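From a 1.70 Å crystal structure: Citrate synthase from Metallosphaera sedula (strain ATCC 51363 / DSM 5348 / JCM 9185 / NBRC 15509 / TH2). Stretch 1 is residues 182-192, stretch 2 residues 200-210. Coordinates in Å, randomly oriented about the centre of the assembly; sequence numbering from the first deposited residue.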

ATOM      1  N   ASN A 182     -12.755  -3.671  -4.239  1.00 19.84           N
ATOM      2  CA  ASN A 182     -12.584  -4.185  -2.915  1.00 19.06           C
ATOM      3  C   ASN A 182     -11.486  -3.357  -2.201  1.00 16.97           C
ATOM      4  O   ASN A 182     -10.842  -2.480  -2.818  1.00 18.12           O
ATOM      5  N   ALA A 183     -11.189  -3.713  -0.968  1.00 15.48           N
ATOM      6  CA  ALA A 183     -10.193  -2.993  -0.156  1.00 13.40           C
ATOM      7  C   ALA A 183      -8.816  -2.962  -0.826  1.00 12.48           C
ATOM      8  O   ALA A 183      -8.118  -1.976  -0.715  1.00 12.41           O
ATOM      9  N   SER A 184      -8.353  -4.065  -1.426  1.00 11.31           N
ATOM     10  CA  SER A 184      -7.038  -4.078  -2.054  1.00 10.96           C
ATOM     11  C   SER A 184      -6.995  -3.176  -3.296  1.00 10.19           C
ATOM     12  O   SER A 184      -5.997  -2.454  -3.480  1.00 11.37           O
ATOM     13  N   THR A 185      -8.027  -3.223  -4.131  1.00 11.64           N
ATOM     14  CA  THR A 185      -8.076  -2.323  -5.277  1.00 11.99           C
ATOM     15  C   THR A 185      -8.106  -0.870  -4.781  1.00 12.36           C
ATOM     16  O   THR A 185      -7.389  -0.039  -5.369  1.00 12.63           O
ATOM     17  N   MET A 186      -8.829  -0.596  -3.707  1.00 11.71           N
ATOM     18  CA  MET A 186      -8.847   0.758  -3.147  1.00 13.07           C
ATOM     19  C   MET A 186      -7.423   1.164  -2.694  1.00 12.90           C
ATOM     20  O   MET A 186      -6.989   2.287  -2.891  1.00 12.36           O
ATOM     21  N   ALA A 187      -6.675   0.280  -2.048  1.00 13.30           N
ATOM     22  CA  ALA A 187      -5.306   0.621  -1.599  1.00 11.66           C
ATOM     23  C   ALA A 187      -4.446   1.016  -2.794  1.00 12.52           C
ATOM     24  O   ALA A 187      -3.723   2.000  -2.756  1.00 12.88           O
ATOM     25  N   CYS A 188      -4.583   0.250  -3.893  1.00 10.98           N
ATOM     26  CA  CYS A 188      -3.818   0.491  -5.098  1.00 12.19           C
ATOM     27  C   CYS A 188      -4.165   1.896  -5.596  1.00 11.94           C
ATOM     28  O   CYS A 188      -3.268   2.597  -6.062  1.00 12.38           O
ATOM     29  N   LEU A 189      -5.460   2.223  -5.585  1.00 12.26           N
ATOM     30  CA  LEU A 189      -5.944   3.491  -6.166  1.00 12.96           C
ATOM     31  C   LEU A 189      -5.531   4.679  -5.288  1.00 12.88           C
ATOM     32  O   LEU A 189      -5.160   5.688  -5.840  1.00 12.29           O
ATOM     33  N   VAL A 190      -5.545   4.523  -3.956  1.00 11.19           N
ATOM     34  CA  VAL A 190      -5.107   5.638  -3.090  1.00 11.82           C
ATOM     35  C   VAL A 190      -3.661   5.984  -3.430  1.00 10.99           C
ATOM     36  O   VAL A 190      -3.310   7.155  -3.631  1.00 11.54           O
ATOM     37  N   VAL A 191      -2.821   4.957  -3.527  1.00  9.86           N
ATOM     38  CA  VAL A 191      -1.395   5.174  -3.852  1.00 10.04           C
ATOM     39  C   VAL A 191      -1.261   5.793  -5.238  1.00 11.06           C
ATOM     40  O   VAL A 191      -0.485   6.731  -5.441  1.00 10.81           O
ATOM     41  N   ALA A 192      -1.990   5.261  -6.234  1.00 10.72           N
ATOM     42  CA  ALA A 192      -1.840   5.760  -7.621  1.00 11.98           C
ATOM     43  C   ALA A 192      -2.259   7.229  -7.727  1.00 12.40           C
ATOM     44  O   ALA A 192      -1.734   7.962  -8.558  1.00 11.97           O
ATOM     45  N   SER A 200       4.597   0.609  -6.528  1.00 12.99           N
ATOM     46  CA  SER A 200       4.121   1.110  -5.224  1.00 12.47           C
ATOM     47  C   SER A 200       2.641   0.781  -5.038  1.00 11.50           C
ATOM     48  O   SER A 200       2.225   0.296  -3.973  1.00 11.56           O
ATOM     49  N   SER A 201       1.848   0.982  -6.103  1.00 10.81           N
ATOM     50  CA  SER A 201       0.378   0.638  -6.042  1.00 11.60           C
ATOM     51  C   SER A 201       0.171  -0.834  -5.694  1.00 10.72           C
ATOM     52  O   SER A 201      -0.625  -1.169  -4.785  1.00 11.68           O
ATOM     53  N   VAL A 202       0.827  -1.706  -6.461  1.00 10.02           N
ATOM     54  CA  VAL A 202       0.675  -3.120  -6.302  1.00 10.97           C
ATOM     55  C   VAL A 202       1.179  -3.572  -4.927  1.00 10.04           C
ATOM     56  O   VAL A 202       0.546  -4.431  -4.307  1.00 12.51           O
ATOM     57  N   VAL A 203       2.297  -3.021  -4.442  1.00 10.53           N
ATOM     58  CA  VAL A 203       2.766  -3.303  -3.097  1.00 11.28           C
ATOM     59  C   VAL A 203       1.673  -2.983  -2.071  1.00 11.02           C
ATOM     60  O   VAL A 203       1.434  -3.812  -1.151  1.00 11.49           O
ATOM     61  N   ALA A 204       0.966  -1.856  -2.216  1.00 10.87           N
ATOM     62  CA  ALA A 204      -0.110  -1.559  -1.308  1.00 10.68           C
ATOM     63  C   ALA A 204      -1.267  -2.536  -1.471  1.00 11.31           C
ATOM     64  O   ALA A 204      -1.853  -2.939  -0.473  1.00 10.74           O
ATOM     65  N   GLY A 205      -1.595  -2.938  -2.720  1.00 10.66           N
ATOM     66  CA  GLY A 205      -2.602  -3.987  -2.954  1.00 10.49           C
ATOM     67  C   GLY A 205      -2.316  -5.281  -2.179  1.00 10.35           C
ATOM     68  O   GLY A 205      -3.164  -5.810  -1.472  1.00 10.33           O
ATOM     69  N   ILE A 206      -1.077  -5.733  -2.268  1.00 10.48           N
ATOM     70  CA  ILE A 206      -0.628  -6.965  -1.580  1.00 11.10           C
ATOM     71  C   ILE A 206      -0.731  -6.802  -0.062  1.00 10.82           C
ATOM     72  O   ILE A 206      -1.225  -7.704   0.662  1.00 11.71           O
ATOM     73  N   SER A 207      -0.310  -5.631   0.409  1.00 11.89           N
ATOM     74  CA  SER A 207      -0.360  -5.303   1.838  1.00 11.66           C
ATOM     75  C   SER A 207      -1.807  -5.419   2.366  1.00 11.97           C
ATOM     76  O   SER A 207      -2.036  -5.976   3.436  1.00 11.59           O
ATOM     77  N   ALA A 208      -2.803  -4.916   1.618  1.00 11.71           N
ATOM     78  CA  ALA A 208      -4.233  -4.990   1.984  1.00 13.03           C
ATOM     79  C   ALA A 208      -4.776  -6.420   1.874  1.00 13.00           C
ATOM     80  O   ALA A 208      -5.508  -6.911   2.728  1.00 14.01           O
ATOM     81  N   LEU A 209      -4.451  -7.077   0.770  1.00 12.55           N
ATOM     82  CA  LEU A 209      -4.960  -8.424   0.466  1.00 12.38           C
ATOM     83  C   LEU A 209      -4.513  -9.433   1.528  1.00 13.69           C
ATOM     84  O   LEU A 209      -5.242 -10.377   1.761  1.00 13.35           O
ATOM     85  N   LYS A 210      -3.392  -9.173   2.204  1.00 12.67           N
ATOM     86  CA  LYS A 210      -2.925 -10.078   3.296  1.00 13.10           C
ATOM     87  C   LYS A 210      -3.964 -10.193   4.423  1.00 13.54           C
ATOM     88  O   LYS A 210      -4.013 -11.205   5.141  1.00 13.29           O
TER

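The two helices run nearly antiparallel, at 149° between their N-to-C directions, and their axes close to 7.4 Å. Small residues line this close approach, and the backbone register gives its closest CA pairs: CA of Ser-184 lies 4.5 Å from CA of Gly-205, and CA of Cys-188 lies 4.3 Å from CA of Ser-201.

Gly-205 supplies the clearest hollow. The CA-to-CB bond of Cys-188 points sideways to the partner helix, and with chi1 m its SG lies 3.5 Å from Gly-205 CA. An ideal CB built on Gly-205 would fall 2.7 Å from that SG, a clash, so the absent side chain is what accommodates the sulfur. SG also comes within 3.3 Å of Ser-201 O. Beside it, Ser-184, pointing toward the partner helix, places CB 3.5 Å from Gly-205 O; its p rotamer turns OG back to Asn-182 OD1, at 3.0 Å.

Alanines form the next layer. Ala-187 CB points inward between two methyls that also point inward, 4.2 Å from Ala-204 CB and 4.0 Å from Ala-208 CB, and it rests 3.7 Å from Ala-204 O. Ala-208 CB in turn lies 3.7 Å from Ser-184 CA and 4.0 Å from Ser-184 CB, a low bump against the base of that side chain.

Val-191 (chi1 t) is the larger knob, and its branches divide the work: CG2 meets Ala-204 CB at 3.6 Å, whereas CG1 lies over the backbone of the facing helix, 3.7 Å from Ser-200 C and 3.6 Å from Ser-201 N. Ser-201 (chi1 m) answers with OG 3.2 Å from Cys-188 O, placed as a hydrogen-bond donor, although another acceptor is within reach of the same proton. The same OG packs 3.7 Å from Ala-192 CB.

Thr-185, Met-186, Leu-189 and Ile-206 point away, leaving the bulkier side chains among them outside this seam, which buries 439 Å² in total.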

ATOM      1  CB  ASN A 182     -12.206  -5.644  -3.108  1.00 19.87           C
ATOM      2  CG  ASN A 182     -11.260  -5.835  -4.265  1.00 23.60           C
ATOM      3  OD1 ASN A 182     -10.076  -5.522  -4.191  1.00 24.85           O
ATOM      4  ND2 ASN A 182     -11.781  -6.277  -5.410  1.00 22.49           N
ATOM      5  CB  ALA A 183     -10.083  -3.617   1.204  1.00 15.36           C
ATOM      6  CB  SER A 184      -6.516  -5.472  -2.339  1.00 11.55           C
ATOM      7  OG  SER A 184      -7.341  -6.184  -3.271  1.00 13.25           O
ATOM      8  CB  THR A 185      -9.272  -2.670  -6.174  1.00 13.25           C
ATOM      9  OG1 THR A 185      -9.100  -4.033  -6.580  1.00 15.32           O
ATOM     10  CG2 THR A 185      -9.415  -1.725  -7.340  1.00 14.81           C
ATOM     11  CB  MET A 186      -9.865   0.886  -2.013  1.00 13.87           C
ATOM     12  CG  MET A 186      -9.924   2.250  -1.345  1.00 16.03           C
ATOM     13  SD  MET A 186     -10.407   3.477  -2.543  1.00 17.96           S
ATOM     14  CE  MET A 186     -10.633   4.885  -1.454  1.00 20.54           C
ATOM     15  CB  ALA A 187      -4.702  -0.536  -0.851  1.00 11.59           C
ATOM     16  CB  CYS A 188      -4.121  -0.478  -6.210  1.00 11.61           C
ATOM     17  SG  CYS A 188      -3.570  -2.173  -5.846  1.00 13.37           S
ATOM     18  CB  LEU A 189      -7.451   3.458  -6.345  1.00 14.76           C
ATOM     19  CG  LEU A 189      -7.946   2.607  -7.501  1.00 18.57           C
ATOM     20  CD1 LEU A 189      -9.445   2.371  -7.372  1.00 21.43           C
ATOM     21  CD2 LEU A 189      -7.664   3.312  -8.826  1.00 17.57           C
ATOM     22  CB  VAL A 190      -5.277   5.332  -1.612  1.00 11.49           C
ATOM     23  CG1 VAL A 190      -4.678   6.436  -0.766  1.00 12.71           C
ATOM     24  CG2 VAL A 190      -6.758   5.185  -1.290  1.00 11.92           C
ATOM     25  CB  VAL A 191      -0.629   3.848  -3.742  1.00 11.11           C
ATOM     26  CG1 VAL A 191       0.760   3.906  -4.313  1.00 11.59           C
ATOM     27  CG2 VAL A 191      -0.574   3.388  -2.290  1.00 11.50           C
ATOM     28  CB  ALA A 192      -2.716   4.961  -8.534  1.00 12.99           C
ATOM     29  CB  SER A 200       4.347   2.595  -5.117  1.00 12.86           C
ATOM     30  OG  SER A 200       5.726   2.899  -5.018  1.00 14.54           O
ATOM     31  CB  SER A 201      -0.370   0.972  -7.315  1.00 12.86           C
ATOM     32  OG  SER A 201      -0.392   2.352  -7.460  1.00 16.68           O
ATOM     33  CB  VAL A 202       1.301  -3.930  -7.444  1.00 10.44           C
ATOM     34  CG1 VAL A 202       1.396  -5.444  -7.153  1.00  9.66           C
ATOM     35  CG2 VAL A 202       0.542  -3.685  -8.745  1.00 11.14           C
ATOM     36  CB  VAL A 203       4.101  -2.578  -2.787  1.00 12.16           C
ATOM     37  CG1 VAL A 203       4.458  -2.647  -1.324  1.00 12.74           C
ATOM     38  CG2 VAL A 203       5.225  -3.130  -3.656  1.00 12.77           C
ATOM     39  CB  ALA A 204      -0.576  -0.148  -1.490  1.00 11.42           C
ATOM     40  CB  ILE A 206       0.799  -7.316  -2.006  1.00 11.00           C
ATOM     41  CG1 ILE A 206       0.847  -7.676  -3.489  1.00 11.98           C
ATOM     42  CG2 ILE A 206       1.321  -8.437  -1.109  1.00 10.61           C
ATOM     43  CD1 ILE A 206       2.246  -7.737  -4.056  1.00 12.30           C
ATOM     44  CB  SER A 207       0.228  -3.927   2.088  1.00 13.02           C
ATOM     45  OG  SER A 207       1.607  -3.904   1.734  1.00 13.45           O
ATOM     46  CB  ALA A 208      -5.055  -4.058   1.113  1.00 13.37           C
ATOM     47  CB  LEU A 209      -4.484  -8.848  -0.918  1.00 12.70           C
ATOM     48  CG  LEU A 209      -5.118 -10.118  -1.466  1.00 13.17           C
ATOM     49  CD1 LEU A 209      -6.610  -9.966  -1.592  1.00 13.06           C
ATOM     50  CD2 LEU A 209      -4.459 -10.547  -2.782  1.00 13.13           C
ATOM     51  CB  LYS A 210      -1.601  -9.550   3.840  1.00 14.41           C
ATOM     52  CG  LYS A 210      -1.015 -10.419   4.940  1.00 16.04           C
ATOM     53  CD  LYS A 210       0.227  -9.878   5.570  1.00 17.59           C
ATOM     54  CE  LYS A 210       0.535 -10.617   6.868  1.00 17.22           C
ATOM     55  NZ  LYS A 210       1.774 -10.122   7.519  1.00 17.70           N
TER